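Local coordinates for FBP protein (Leishmania major, PDB 5OEZ), which probably hydrolyses fructose 1,6-bisphosphate to fructose 6-phosphate and phosphate, using divalent metal ions, in the class 1 fructose-1,6-bisphosphatase homotetramer, at residues T8-T11 with L12-I16; I76-I79 with A80-Y84; G250-V253 with G254-R258; F322-R325 with Q326-D329. All coordinates share one frame; numbering follows the deposited sequence.

Contact 1. Residues T8-T11 with L12-I16; sequences TPTT and LTQYI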
ATOM      1  N   THR C   8      10.384  15.425  -6.033  1.00 86.89           N
ATOM      2  CA  THR C   8      11.159  15.395  -4.744  1.00100.62           C
ATOM      3  C   THR C   8      10.440  16.173  -3.627  1.00 99.28           C
ATOM      4  O   THR C   8      10.603  17.392  -3.518  1.00127.04           O
ATOM      5  CB  THR C   8      12.594  15.970  -4.906  1.00101.24           C
ATOM      6  OG1 THR C   8      13.333  15.194  -5.859  1.00 87.25           O
ATOM      7  CG2 THR C   8      13.349  15.971  -3.560  1.00105.90           C
ATOM      8  N   PRO C   9       9.638  15.475  -2.798  1.00 99.47           N
ATOM      9  CA  PRO C   9       9.028  16.142  -1.632  1.00 89.57           C
ATOM     10  C   PRO C   9       9.980  16.234  -0.419  1.00 74.31           C
ATOM     11  O   PRO C   9      10.957  15.468  -0.329  1.00 62.61           O
ATOM     12  CB  PRO C   9       7.820  15.256  -1.328  1.00 83.33           C
ATOM     13  CG  PRO C   9       8.254  13.891  -1.767  1.00 85.89           C
ATOM     14  CD  PRO C   9       9.119  14.103  -2.980  1.00 88.74           C
ATOM     15  N   THR C  10       9.692  17.179   0.478  1.00 67.29           N
ATOM     16  CA  THR C  10      10.494  17.412   1.690  1.00 63.48           C
ATOM     17  C   THR C  10      10.131  16.404   2.781  1.00 52.72           C
ATOM     18  O   THR C  10       9.048  16.488   3.360  1.00 50.69           O
ATOM     19  CB  THR C  10      10.284  18.843   2.228  1.00 72.10           C
ATOM     20  OG1 THR C  10      10.626  19.788   1.207  1.00 81.73           O
ATOM     21  CG2 THR C  10      11.148  19.121   3.480  1.00 78.28           C
ATOM     22  N   THR C  11      11.039  15.472   3.072  1.00 49.11           N
ATOM     23  CA  THR C  11      10.805  14.497   4.130  1.00 46.26           C
ATOM     24  C   THR C  11      11.137  15.059   5.526  1.00 47.43           C
ATOM     25  O   THR C  11      11.854  16.056   5.676  1.00 51.51           O
ATOM     26  CB  THR C  11      11.594  13.194   3.941  1.00 46.79           C
ATOM     27  OG1 THR C  11      12.996  13.431   4.150  1.00 48.12           O
ATOM     28  CG2 THR C  11      11.340  12.604   2.546  1.00 54.20           C
ATOM     29  N   LEU C  12      10.587  14.401   6.541  1.00 47.33           N
ATOM     30  CA  LEU C  12      10.843  14.742   7.945  1.00 45.22           C
ATOM     31  C   LEU C  12      12.331  14.675   8.276  1.00 43.88           C
ATOM     32  O   LEU C  12      12.893  15.602   8.841  1.00 44.00           O
ATOM     33  CB  LEU C  12      10.053  13.823   8.867  1.00 44.27           C
ATOM     34  CG  LEU C  12      10.257  13.988  10.381  1.00 52.22           C
ATOM     35  CD1 LEU C  12      10.235  15.443  10.827  1.00 48.75           C
ATOM     36  CD2 LEU C  12       9.188  13.206  11.140  1.00 46.91           C
ATOM     37  N   THR C  13      12.972  13.600   7.841  1.00 44.73           N
ATOM     38  CA  THR C  13      14.413  13.438   7.976  1.00 47.26           C
ATOM     39  C   THR C  13      15.191  14.608   7.364  1.00 50.51           C
ATOM     40  O   THR C  13      16.159  15.081   7.964  1.00 54.97           O
ATOM     41  CB  THR C  13      14.847  12.090   7.363  1.00 45.62           C
ATOM     42  OG1 THR C  13      14.312  11.035   8.160  1.00 46.08           O
ATOM     43  CG2 THR C  13      16.350  11.947   7.304  1.00 51.72           C
ATOM     44  N   GLN C  14      14.820  15.024   6.155  1.00 49.74           N
ATOM     45  CA  GLN C  14      15.478  16.160   5.498  1.00 52.93           C
ATOM     46  C   GLN C  14      15.282  17.432   6.312  1.00 51.98           C
ATOM     47  O   GLN C  14      16.210  18.193   6.492  1.00 54.93           O
ATOM     48  CB  GLN C  14      14.906  16.409   4.102  1.00 54.37           C
ATOM     49  CG  GLN C  14      15.521  15.611   2.977  1.00 55.14           C
ATOM     50  CD  GLN C  14      14.804  15.884   1.658  1.00 56.34           C
ATOM     51  OE1 GLN C  14      13.569  15.930   1.597  1.00 55.16           O
ATOM     52  NE2 GLN C  14      15.569  16.060   0.600  1.00 58.49           N
ATOM     53  N   TYR C  15      14.052  17.662   6.747  1.00 50.54           N
ATOM     54  CA  TYR C  15      13.709  18.835   7.546  1.00 58.73           C
ATOM     55  C   TYR C  15      14.566  18.913   8.832  1.00 54.95           C
ATOM     56  O   TYR C  15      15.107  19.957   9.147  1.00 53.35           O
ATOM     57  CB  TYR C  15      12.198  18.816   7.869  1.00 60.13           C
ATOM     58  CG  TYR C  15      11.709  19.913   8.798  1.00 63.16           C
ATOM     59  CD1 TYR C  15      11.685  19.733  10.190  1.00 76.56           C
ATOM     60  CD2 TYR C  15      11.274  21.128   8.287  1.00 81.37           C
ATOM     61  CE1 TYR C  15      11.245  20.741  11.038  1.00 88.68           C
ATOM     62  CE2 TYR C  15      10.836  22.145   9.126  1.00 81.17           C
ATOM     63  CZ  TYR C  15      10.827  21.947  10.492  1.00 90.33           C
ATOM     64  OH  TYR C  15      10.399  22.961  11.302  1.00111.59           O
ATOM     65  N   ILE C  16      14.702  17.790   9.529  1.00 51.17           N
ATOM     66  CA  ILE C  16      15.499  17.704  10.760  1.00 52.19           C
ATOM     67  C   ILE C  16      16.975  18.007  10.492  1.00 61.41           C
ATOM     68  O   ILE C  16      17.595  18.769  11.241  1.00 64.25           O
ATOM     69  CB  ILE C  16      15.390  16.307  11.415  1.00 52.80           C
ATOM     70  CG1 ILE C  16      13.957  16.006  11.876  1.00 56.37           C
ATOM     71  CG2 ILE C  16      16.344  16.154  12.588  1.00 58.00           C
ATOM     72  CD1 ILE C  16      13.467  16.818  13.038  1.00 58.99           C
TER
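The side chain of Q14 folds back across T11, meeting that side chain at about a right angle, with Q14 CG 3.5 Å from T11 OG1. From there the amide reaches the backbone: Q14 OE1 accepts from T11 N at 3.0 Å, in the plane of its own carbonyl and with a fairly straight N-H...O angle of 164°. T11 returns the bond, its OG1 accepting from Q14 N at 3.1 Å. A first torsion of 70° holds this hydroxyl between the backbone N and carbonyl carbon of T11, where it can turn to the opening turn of the helix. Threonine suits the N-cap because its hydroxyl is close enough to the backbone to accept from Q14 N. Glutamine suits the third helical position because its CG lies beside its own N and the extended chain beyond carries the amide back to T11. The other end of that amide, NE2, bonds to S87 OG of the second subunit, so the two partners together fix which way the amide is turned. Y15 N donates to T11 O at 2.9 Å, starting the regular helical bonding. L12 packs on F199, L179 and L181, while I16, a residue of the AMP site, touches F28 and T29. The reciprocal pair of bonds between T11 and Q14 is a capping box, here opening helix 12-18 beside the allosteric nucleotide pocket.

Contact 2. Residues I76-I79 with A80-Y84; sequences ISNI and AFKAY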
ATOM      1  N   ILE C  76       2.359  -4.430  21.491  1.00 65.85           N
ATOM      2  CA  ILE C  76       3.126  -4.291  20.248  1.00 65.40           C
ATOM      3  C   ILE C  76       3.716  -2.889  20.134  1.00 57.84           C
ATOM      4  O   ILE C  76       4.894  -2.744  19.828  1.00 56.22           O
ATOM      5  CB  ILE C  76       2.246  -4.594  19.002  1.00 70.21           C
ATOM      6  CG1 ILE C  76       1.933  -6.086  18.918  1.00 73.27           C
ATOM      7  CG2 ILE C  76       2.931  -4.172  17.705  1.00 66.64           C
ATOM      8  CD1 ILE C  76       0.648  -6.383  18.180  1.00 80.42           C
ATOM      9  N   SER C  77       2.884  -1.867  20.342  1.00 52.95           N
ATOM     10  CA  SER C  77       3.359  -0.484  20.289  1.00 52.33           C
ATOM     11  C   SER C  77       4.484  -0.204  21.259  1.00 55.46           C
ATOM     12  O   SER C  77       5.418   0.494  20.911  1.00 59.93           O
ATOM     13  CB  SER C  77       2.256   0.537  20.511  1.00 53.73           C
ATOM     14  OG  SER C  77       1.159   0.274  19.659  1.00 68.13           O
ATOM     15  N   ASN C  78       4.399  -0.752  22.465  1.00 56.18           N
ATOM     16  CA  ASN C  78       5.432  -0.531  23.464  1.00 51.77           C
ATOM     17  C   ASN C  78       6.743  -1.185  23.048  1.00 51.15           C
ATOM     18  O   ASN C  78       7.795  -0.547  23.071  1.00 49.91           O
ATOM     19  CB  ASN C  78       4.991  -1.065  24.824  1.00 54.59           C
ATOM     20  CG  ASN C  78       5.905  -0.611  25.938  1.00 56.07           C
ATOM     21  OD1 ASN C  78       6.237   0.571  26.043  1.00 53.72           O
ATOM     22  ND2 ASN C  78       6.346  -1.548  26.757  1.00 63.11           N
ATOM     23  N   ILE C  79       6.656  -2.446  22.645  1.00 51.16           N
ATOM     24  CA  ILE C  79       7.796  -3.217  22.147  1.00 52.10           C
ATOM     25  C   ILE C  79       8.540  -2.504  21.001  1.00 53.69           C
ATOM     26  O   ILE C  79       9.778  -2.481  20.973  1.00 57.67           O
ATOM     27  CB  ILE C  79       7.337  -4.616  21.668  1.00 61.30           C
ATOM     28  CG1 ILE C  79       6.991  -5.491  22.876  1.00 62.28           C
ATOM     29  CG2 ILE C  79       8.419  -5.321  20.832  1.00 66.09           C
ATOM     30  CD1 ILE C  79       6.222  -6.754  22.541  1.00 70.43           C
ATOM     31  N   ALA C  80       7.773  -1.944  20.067  1.00 50.80           N
ATOM     32  CA  ALA C  80       8.318  -1.264  18.897  1.00 49.28           C
ATOM     33  C   ALA C  80       9.106  -0.030  19.280  1.00 50.54           C
ATOM     34  O   ALA C  80      10.289   0.088  18.946  1.00 61.19           O
ATOM     35  CB  ALA C  80       7.198  -0.885  17.945  1.00 47.81           C
ATOM     36  N   PHE C  81       8.465   0.874  20.011  1.00 53.16           N
ATOM     37  CA  PHE C  81       9.153   2.078  20.494  1.00 49.41           C
ATOM     38  C   PHE C  81      10.450   1.760  21.229  1.00 50.88           C
ATOM     39  O   PHE C  81      11.468   2.389  20.966  1.00 51.72           O
ATOM     40  CB  PHE C  81       8.256   2.928  21.380  1.00 46.35           C
ATOM     41  CG  PHE C  81       7.550   4.034  20.649  1.00 43.98           C
ATOM     42  CD1 PHE C  81       8.220   5.196  20.333  1.00 40.74           C
ATOM     43  CD2 PHE C  81       6.204   3.922  20.311  1.00 46.05           C
ATOM     44  CE1 PHE C  81       7.576   6.228  19.665  1.00 44.77           C
ATOM     45  CE2 PHE C  81       5.547   4.948  19.653  1.00 44.12           C
ATOM     46  CZ  PHE C  81       6.234   6.106  19.328  1.00 44.95           C
ATOM     47  N   LYS C  82      10.417   0.783  22.120  1.00 53.01           N
ATOM     48  CA  LYS C  82      11.603   0.446  22.911  1.00 58.13           C
ATOM     49  C   LYS C  82      12.713  -0.132  22.073  1.00 56.86           C
ATOM     50  O   LYS C  82      13.877   0.209  22.276  1.00 57.14           O
ATOM     51  CB  LYS C  82      11.272  -0.528  24.046  1.00 58.53           C
ATOM     52  CG  LYS C  82      10.385   0.066  25.115  1.00 61.02           C
ATOM     53  CD  LYS C  82      10.223  -0.816  26.355  1.00 64.34           C
ATOM     54  CE  LYS C  82      10.123  -2.309  26.103  1.00 73.43           C
ATOM     55  NZ  LYS C  82       9.777  -2.964  27.394  1.00 79.64           N
ATOM     56  N   ALA C  83      12.360  -1.021  21.147  1.00 55.83           N
ATOM     57  CA  ALA C  83      13.365  -1.710  20.341  1.00 51.62           C
ATOM     58  C   ALA C  83      14.112  -0.739  19.438  1.00 53.36           C
ATOM     59  O   ALA C  83      15.350  -0.739  19.393  1.00 58.36           O
ATOM     60  CB  ALA C  83      12.725  -2.806  19.519  1.00 52.34           C
ATOM     61  N   TYR C  84      13.366   0.117  18.754  1.00 46.86           N
ATOM     62  CA  TYR C  84      13.967   1.062  17.843  1.00 44.88           C
ATOM     63  C   TYR C  84      14.702   2.196  18.561  1.00 46.64           C
ATOM     64  O   TYR C  84      15.765   2.613  18.106  1.00 55.67           O
ATOM     65  CB  TYR C  84      12.920   1.579  16.828  1.00 46.17           C
ATOM     66  CG  TYR C  84      12.415   0.471  15.905  1.00 48.50           C
ATOM     67  CD1 TYR C  84      13.292  -0.209  15.065  1.00 49.57           C
ATOM     68  CD2 TYR C  84      11.069   0.088  15.889  1.00 49.52           C
ATOM     69  CE1 TYR C  84      12.846  -1.238  14.247  1.00 53.33           C
ATOM     70  CE2 TYR C  84      10.615  -0.935  15.067  1.00 48.62           C
ATOM     71  CZ  TYR C  84      11.506  -1.587  14.243  1.00 52.05           C
ATOM     72  OH  TYR C  84      11.080  -2.601  13.431  1.00 58.70           O
TER
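K82 lies back along the helix over N78, one turn earlier. Its CG rests 3.4 Å from N78 O, and farther out its NZ comes to 3.8 Å from N78 ND2. These two donors are not bonded to each other; both use E99 OE2, which forms a salt bridge with K82 NZ and a hydrogen bond with N78 ND2. The bend of the lysine chain at its third torsion (-38°) keeps CD, CE and NZ alongside N78 ND2. N78 OD1 is in turn taken by S96 OG, so both ends of this buried amide are satisfied and its rotation is fixed. An amide suits the place because it offers a donor and an acceptor at once.

Beneath these side chains run the backbone bonds of the helix, among them K82 N to N78 O at 3.1 Å and A80 N to I76 O at 3.0 Å. S77 O accepts from F81 N at 3.2 Å and also lies in the plane of the F81 ring, at its edge, 3.6 Å from CD2. That aromatic group meets F117 with the planes about 25° apart and packs on I42 and P119. S77 is small enough to pack directly on P119 and L120, its hydroxyl turned back to L73 O. On another side of the helix, I79 and A83 pack on T8 of the second subunit. The whole is a regular i to i+4 alpha-helical arrangement: the S77 and F81 flank of helix 72-87 packs on both helix 27-47 and strand 113-121, with N78 close to E98 and S77 close to L120, residues that bind manganese in another structure of this protein.

Contact 3. Residues G250-V253 with G254-R258; sequences GSMV and GDIHR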
ATOM      1  N   GLY C 250     -12.889  11.462  22.514  1.00 60.51           N
ATOM      2  CA  GLY C 250     -12.465  10.495  23.544  1.00 58.29           C
ATOM      3  C   GLY C 250     -11.085   9.892  23.278  1.00 54.55           C
ATOM      4  O   GLY C 250     -10.728   8.874  23.843  1.00 65.56           O
ATOM      5  N   SER C 251     -10.319  10.499  22.379  1.00 52.83           N
ATOM      6  CA  SER C 251      -8.904  10.191  22.183  1.00 61.70           C
ATOM      7  C   SER C 251      -8.218  11.530  22.368  1.00 52.83           C
ATOM      8  O   SER C 251      -8.423  12.460  21.584  1.00 49.95           O
ATOM      9  CB  SER C 251      -8.632   9.626  20.776  1.00 66.77           C
ATOM     10  OG  SER C 251      -7.278   9.810  20.350  1.00 70.73           O
ATOM     11  N   MET C 252      -7.406  11.619  23.406  1.00 46.17           N
ATOM     12  CA  MET C 252      -6.712  12.846  23.730  1.00 47.40           C
ATOM     13  C   MET C 252      -5.917  13.414  22.533  1.00 43.54           C
ATOM     14  O   MET C 252      -5.970  14.614  22.258  1.00 40.40           O
ATOM     15  CB  MET C 252      -5.778  12.571  24.893  1.00 50.72           C
ATOM     16  CG  MET C 252      -5.066  13.793  25.455  1.00 70.48           C
ATOM     17  SD  MET C 252      -3.312  13.453  25.687  1.00 98.82           S
ATOM     18  CE  MET C 252      -3.395  11.978  26.700  1.00 84.55           C
ATOM     19  N   VAL C 253      -5.190  12.555  21.828  1.00 42.02           N
ATOM     20  CA  VAL C 253      -4.356  13.018  20.703  1.00 43.59           C
ATOM     21  C   VAL C 253      -5.249  13.553  19.570  1.00 40.92           C
ATOM     22  O   VAL C 253      -5.004  14.639  19.034  1.00 40.23           O
ATOM     23  CB  VAL C 253      -3.399  11.927  20.197  1.00 38.85           C
ATOM     24  CG1 VAL C 253      -2.607  12.434  19.004  1.00 45.31           C
ATOM     25  CG2 VAL C 253      -2.430  11.510  21.296  1.00 39.86           C
ATOM     26  N   GLY C 254      -6.315  12.833  19.259  1.00 36.54           N
ATOM     27  CA  GLY C 254      -7.285  13.308  18.272  1.00 40.19           C
ATOM     28  C   GLY C 254      -7.913  14.636  18.648  1.00 45.40           C
ATOM     29  O   GLY C 254      -8.000  15.533  17.812  1.00 48.34           O
ATOM     30  N   ASP C 255      -8.326  14.791  19.916  1.00 43.64           N
ATOM     31  CA  ASP C 255      -8.983  16.027  20.339  1.00 40.48           C
ATOM     32  C   ASP C 255      -7.989  17.189  20.345  1.00 36.78           C
ATOM     33  O   ASP C 255      -8.319  18.297  19.897  1.00 42.50           O
ATOM     34  CB  ASP C 255      -9.704  15.860  21.689  1.00 44.81           C
ATOM     35  CG  ASP C 255     -11.022  15.050  21.577  1.00 49.20           C
ATOM     36  OD1 ASP C 255     -11.918  15.430  20.770  1.00 50.58           O
ATOM     37  OD2 ASP C 255     -11.191  14.042  22.322  1.00 46.57           O
ATOM     38  N   ILE C 256      -6.766  16.943  20.799  1.00 38.28           N
ATOM     39  CA  ILE C 256      -5.741  17.994  20.794  1.00 45.03           C
ATOM     40  C   ILE C 256      -5.353  18.388  19.364  1.00 42.96           C
ATOM     41  O   ILE C 256      -5.186  19.573  19.067  1.00 39.37           O
ATOM     42  CB  ILE C 256      -4.485  17.585  21.597  1.00 49.12           C
ATOM     43  CG1 ILE C 256      -4.808  17.471  23.084  1.00 54.19           C
ATOM     44  CG2 ILE C 256      -3.342  18.559  21.340  1.00 46.51           C
ATOM     45  CD1 ILE C 256      -5.017  18.795  23.762  1.00 67.57           C
ATOM     46  N   HIS C 257      -5.199  17.396  18.494  1.00 45.19           N
ATOM     47  CA  HIS C 257      -4.894  17.645  17.090  1.00 42.42           C
ATOM     48  C   HIS C 257      -5.936  18.540  16.418  1.00 40.14           C
ATOM     49  O   HIS C 257      -5.568  19.512  15.757  1.00 40.61           O
ATOM     50  CB  HIS C 257      -4.760  16.326  16.343  1.00 39.02           C
ATOM     51  CG  HIS C 257      -4.343  16.487  14.923  1.00 40.98           C
ATOM     52  ND1 HIS C 257      -3.105  16.976  14.562  1.00 40.87           N
ATOM     53  CD2 HIS C 257      -5.002  16.231  13.769  1.00 38.45           C
ATOM     54  CE1 HIS C 257      -3.020  17.022  13.245  1.00 42.80           C
ATOM     55  NE2 HIS C 257      -4.156  16.575  12.741  1.00 40.87           N
ATOM     56  N   ARG C 258      -7.219  18.253  16.633  1.00 36.97           N
ATOM     57  CA  ARG C 258      -8.293  19.144  16.158  1.00 38.74           C
ATOM     58  C   ARG C 258      -8.148  20.537  16.780  1.00 40.32           C
ATOM     59  O   ARG C 258      -8.267  21.552  16.086  1.00 41.72           O
ATOM     60  CB  ARG C 258      -9.680  18.571  16.473  1.00 35.94           C
ATOM     61  CG  ARG C 258     -10.843  19.322  15.820  1.00 42.08           C
ATOM     62  CD  ARG C 258     -12.212  19.033  16.464  1.00 46.94           C
ATOM     63  NE  ARG C 258     -12.116  19.241  17.895  1.00 42.73           N
ATOM     64  CZ  ARG C 258     -12.136  18.301  18.836  1.00 50.05           C
ATOM     65  NH1 ARG C 258     -12.373  17.025  18.560  1.00 46.39           N
ATOM     66  NH2 ARG C 258     -11.966  18.668  20.107  1.00 50.79           N
TER
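The first turn of helix 252-262, where S251 is the N-cap and G254 and D255 answer it, contributes M252 to the site that binds fructose 6-phosphate in another structure of this protein. S251 OG, anti to its own backbone N (chi1 157°), accepts only a weak bond from G254 N, at 3.4 Å. Serine suits this place as a short acceptor at the helix end, and G254 leaves the first turn bare beside S251 O. The carbonyl of S251 does more: D255 N points almost straight at its oxygen from 2.9 Å. One turn on, H257 N bonds to V253 O at 2.8 Å.

D255 turns its carboxylate back over the helix start. OD2 uses its syn lone pair to accept from G250 N at 3.1 Å, whereas OD1 uses its anti lone pair for R258 NH1 at 2.8 Å, a salt bridge lying in the guanidinium plane. OD1 also accepts from I249 N. The buried carboxylate is thus gripped at both oxygens, which probably favours its charged form, as would the nearby helix N-terminus. G250 has a positive phi of 87°, a conformation glycine adopts easily.

On the apolar side M252 CG approaches I256 CG1 at 4.4 Å. V253 N donates to D121 OD2, a residue of the fructose 6-phosphate and metal sites. M252, D255 and I256 pack against F266 of strand 265-268, with E284 and M288 of helix 281-294 also alongside. V253 and H257 turn to strand 167-173, where Y170 OH binds H257 ND1; H257 and R258 also reach A128 of the third subunit.

Contact 4. Residues F322-R325 with Q326-D329; sequences FGSR and QEVD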
ATOM      1  N   PHE C 322      -6.147  23.322  27.775  1.00 38.55           N
ATOM      2  CA  PHE C 322      -5.285  23.583  26.610  1.00 40.80           C
ATOM      3  C   PHE C 322      -6.069  24.233  25.480  1.00 39.22           C
ATOM      4  O   PHE C 322      -7.164  23.795  25.162  1.00 34.57           O
ATOM      5  CB  PHE C 322      -4.754  22.267  26.003  1.00 46.25           C
ATOM      6  CG  PHE C 322      -3.676  21.567  26.796  1.00 48.77           C
ATOM      7  CD1 PHE C 322      -3.101  22.103  27.939  1.00 66.57           C
ATOM      8  CD2 PHE C 322      -3.211  20.347  26.354  1.00 63.47           C
ATOM      9  CE1 PHE C 322      -2.107  21.414  28.622  1.00 65.91           C
ATOM     10  CE2 PHE C 322      -2.205  19.661  27.018  1.00 64.50           C
ATOM     11  CZ  PHE C 322      -1.650  20.193  28.154  1.00 60.13           C
ATOM     12  N   GLY C 323      -5.465  25.208  24.813  1.00 40.59           N
ATOM     13  CA  GLY C 323      -5.910  25.590  23.481  1.00 41.31           C
ATOM     14  C   GLY C 323      -5.677  27.035  23.135  1.00 41.45           C
ATOM     15  O   GLY C 323      -4.668  27.641  23.538  1.00 40.78           O
ATOM     16  N   SER C 324      -6.628  27.568  22.362  1.00 41.89           N
ATOM     17  CA  SER C 324      -6.643  28.960  21.956  1.00 39.82           C
ATOM     18  C   SER C 324      -6.490  29.840  23.188  1.00 48.22           C
ATOM     19  O   SER C 324      -7.131  29.606  24.220  1.00 39.15           O
ATOM     20  CB  SER C 324      -7.958  29.268  21.247  1.00 45.69           C
ATOM     21  OG  SER C 324      -8.094  28.511  20.054  1.00 39.98           O
ATOM     22  N   ARG C 325      -5.644  30.857  23.077  1.00 41.01           N
ATOM     23  CA  ARG C 325      -5.251  31.611  24.251  1.00 48.47           C
ATOM     24  C   ARG C 325      -6.406  32.376  24.917  1.00 46.86           C
ATOM     25  O   ARG C 325      -6.485  32.404  26.137  1.00 48.67           O
ATOM     26  CB  ARG C 325      -4.003  32.486  23.996  1.00 45.99           C
ATOM     27  CG  ARG C 325      -4.084  33.534  22.909  1.00 61.71           C
ATOM     28  CD  ARG C 325      -2.771  34.331  22.737  1.00 71.43           C
ATOM     29  NE  ARG C 325      -2.712  35.064  21.454  1.00 95.26           N
ATOM     30  CZ  ARG C 325      -3.128  36.320  21.249  1.00 92.63           C
ATOM     31  NH1 ARG C 325      -3.654  37.042  22.240  1.00 89.46           N
ATOM     32  NH2 ARG C 325      -3.026  36.866  20.033  1.00 95.70           N
ATOM     33  N   GLN C 326      -7.284  32.983  24.137  1.00 49.61           N
ATOM     34  CA  GLN C 326      -8.441  33.677  24.695  1.00 47.72           C
ATOM     35  C   GLN C 326      -9.485  32.726  25.268  1.00 48.41           C
ATOM     36  O   GLN C 326     -10.167  33.085  26.205  1.00 50.41           O
ATOM     37  CB  GLN C 326      -9.073  34.614  23.673  1.00 56.39           C
ATOM     38  CG  GLN C 326      -8.159  35.794  23.332  1.00 59.68           C
ATOM     39  CD  GLN C 326      -8.733  36.716  22.277  1.00 61.07           C
ATOM     40  OE1 GLN C 326      -9.886  36.568  21.849  1.00 77.17           O
ATOM     41  NE2 GLN C 326      -7.936  37.681  21.859  1.00 73.43           N
ATOM     42  N   GLU C 327      -9.588  31.513  24.734  1.00 50.47           N
ATOM     43  CA  GLU C 327     -10.514  30.520  25.291  1.00 43.37           C
ATOM     44  C   GLU C 327     -10.038  29.988  26.638  1.00 41.11           C
ATOM     45  O   GLU C 327     -10.833  29.836  27.559  1.00 44.10           O
ATOM     46  CB  GLU C 327     -10.723  29.343  24.323  1.00 44.66           C
ATOM     47  CG  GLU C 327     -11.265  29.715  22.946  1.00 46.72           C
ATOM     48  CD  GLU C 327     -12.632  30.383  22.965  1.00 55.87           C
ATOM     49  OE1 GLU C 327     -13.416  30.183  23.938  1.00 70.57           O
ATOM     50  OE2 GLU C 327     -12.929  31.107  21.985  1.00 57.77           O
ATOM     51  N   VAL C 328      -8.737  29.722  26.757  1.00 46.69           N
ATOM     52  CA  VAL C 328      -8.142  29.346  28.052  1.00 46.37           C
ATOM     53  C   VAL C 328      -8.237  30.489  29.073  1.00 39.61           C
ATOM     54  O   VAL C 328      -8.471  30.221  30.241  1.00 44.08           O
ATOM     55  CB  VAL C 328      -6.687  28.861  27.918  1.00 38.39           C
ATOM     56  CG1 VAL C 328      -6.059  28.590  29.281  1.00 37.59           C
ATOM     57  CG2 VAL C 328      -6.650  27.597  27.094  1.00 43.00           C
ATOM     58  N   ASP C 329      -8.064  31.747  28.639  1.00 46.27           N
ATOM     59  CA  ASP C 329      -8.252  32.931  29.539  1.00 50.36           C
ATOM     60  C   ASP C 329      -9.687  33.031  30.081  1.00 48.83           C
ATOM     61  O   ASP C 329      -9.866  33.317  31.246  1.00 51.50           O
ATOM     62  CB  ASP C 329      -7.904  34.261  28.849  1.00 50.45           C
ATOM     63  CG  ASP C 329      -6.403  34.414  28.540  1.00 56.89           C
ATOM     64  OD1 ASP C 329      -5.570  33.691  29.125  1.00 54.78           O
ATOM     65  OD2 ASP C 329      -6.062  35.250  27.670  1.00 65.46           O
TER
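The carboxylate of D329 lies with one face over R325 O, which sits 3.1 Å from D329 CG and almost straight above it, nearly equidistant from the two carboxylate oxygens. The carbonyl therefore meets the carbon at the centre of the group, while D329 OD1 is engaged by K298 NZ in a salt bridge. A second flat group, the peptide joining F322 to G323, has a methyl over its face: V328 CG2 stands 3.5 Å from G323 N and 3.8 Å from F322 C. V328 holds CG2 beside its own backbone N and so brings it down on the end of the strand. Glycine suits position 323 because at its backbone angles (phi 150°, psi -145°) a CB would press on the carbonyl O of F322. The guanidinium of R325 has the Q326 amide nearby, at a slant, but stays well short of D329, with NH1 6.2 Å from OD2.

Two backbone bonds begin the helix. V328 N donates to S324 O at 3.0 Å, nearly in line with the carbonyl, and D329 N donates to R325 O at 3.0 Å. S324 stands at the N-cap without capping through its side chain: with chi1 at -63° its hydroxyl is bonded to P209 O and G264 N. Its CB instead meets E327 CG at 3.7 Å. E327, bent at its second torsion, sends its two buried oxygens to Y244 OH and R212 N.

The chemistry implies a division of labour in this strand-to-helix turn: the polar ends of S324, E327 and D329 are bonded to surrounding segments, while backbone bonds and apolar packing join 322-325 to 326-329.

Overall arrangement
Contacts 3 and 4 are neighbours in one core: their centres lie about 16 Å apart, and I256 CD1 packs on F322 CD2 at 3.5 Å, so helix 252-262 and the end of strand 317-323 pack together near M252, a residue of the substrate site. Contact 2, with its centre about 22 Å from that of contact 3, lies near the metal-binding residues of the same catalytic centre. Contact 1 stands beside the AMP site instead, its centre about 26 Å from that of contact 3. Within one chain the centres of contacts 1 and 2 are about 24 Å apart, yet they meet across subunits, where Y84 OH bonds to P9 O of the second subunit, joining the AMP-site region to the helix near the metals.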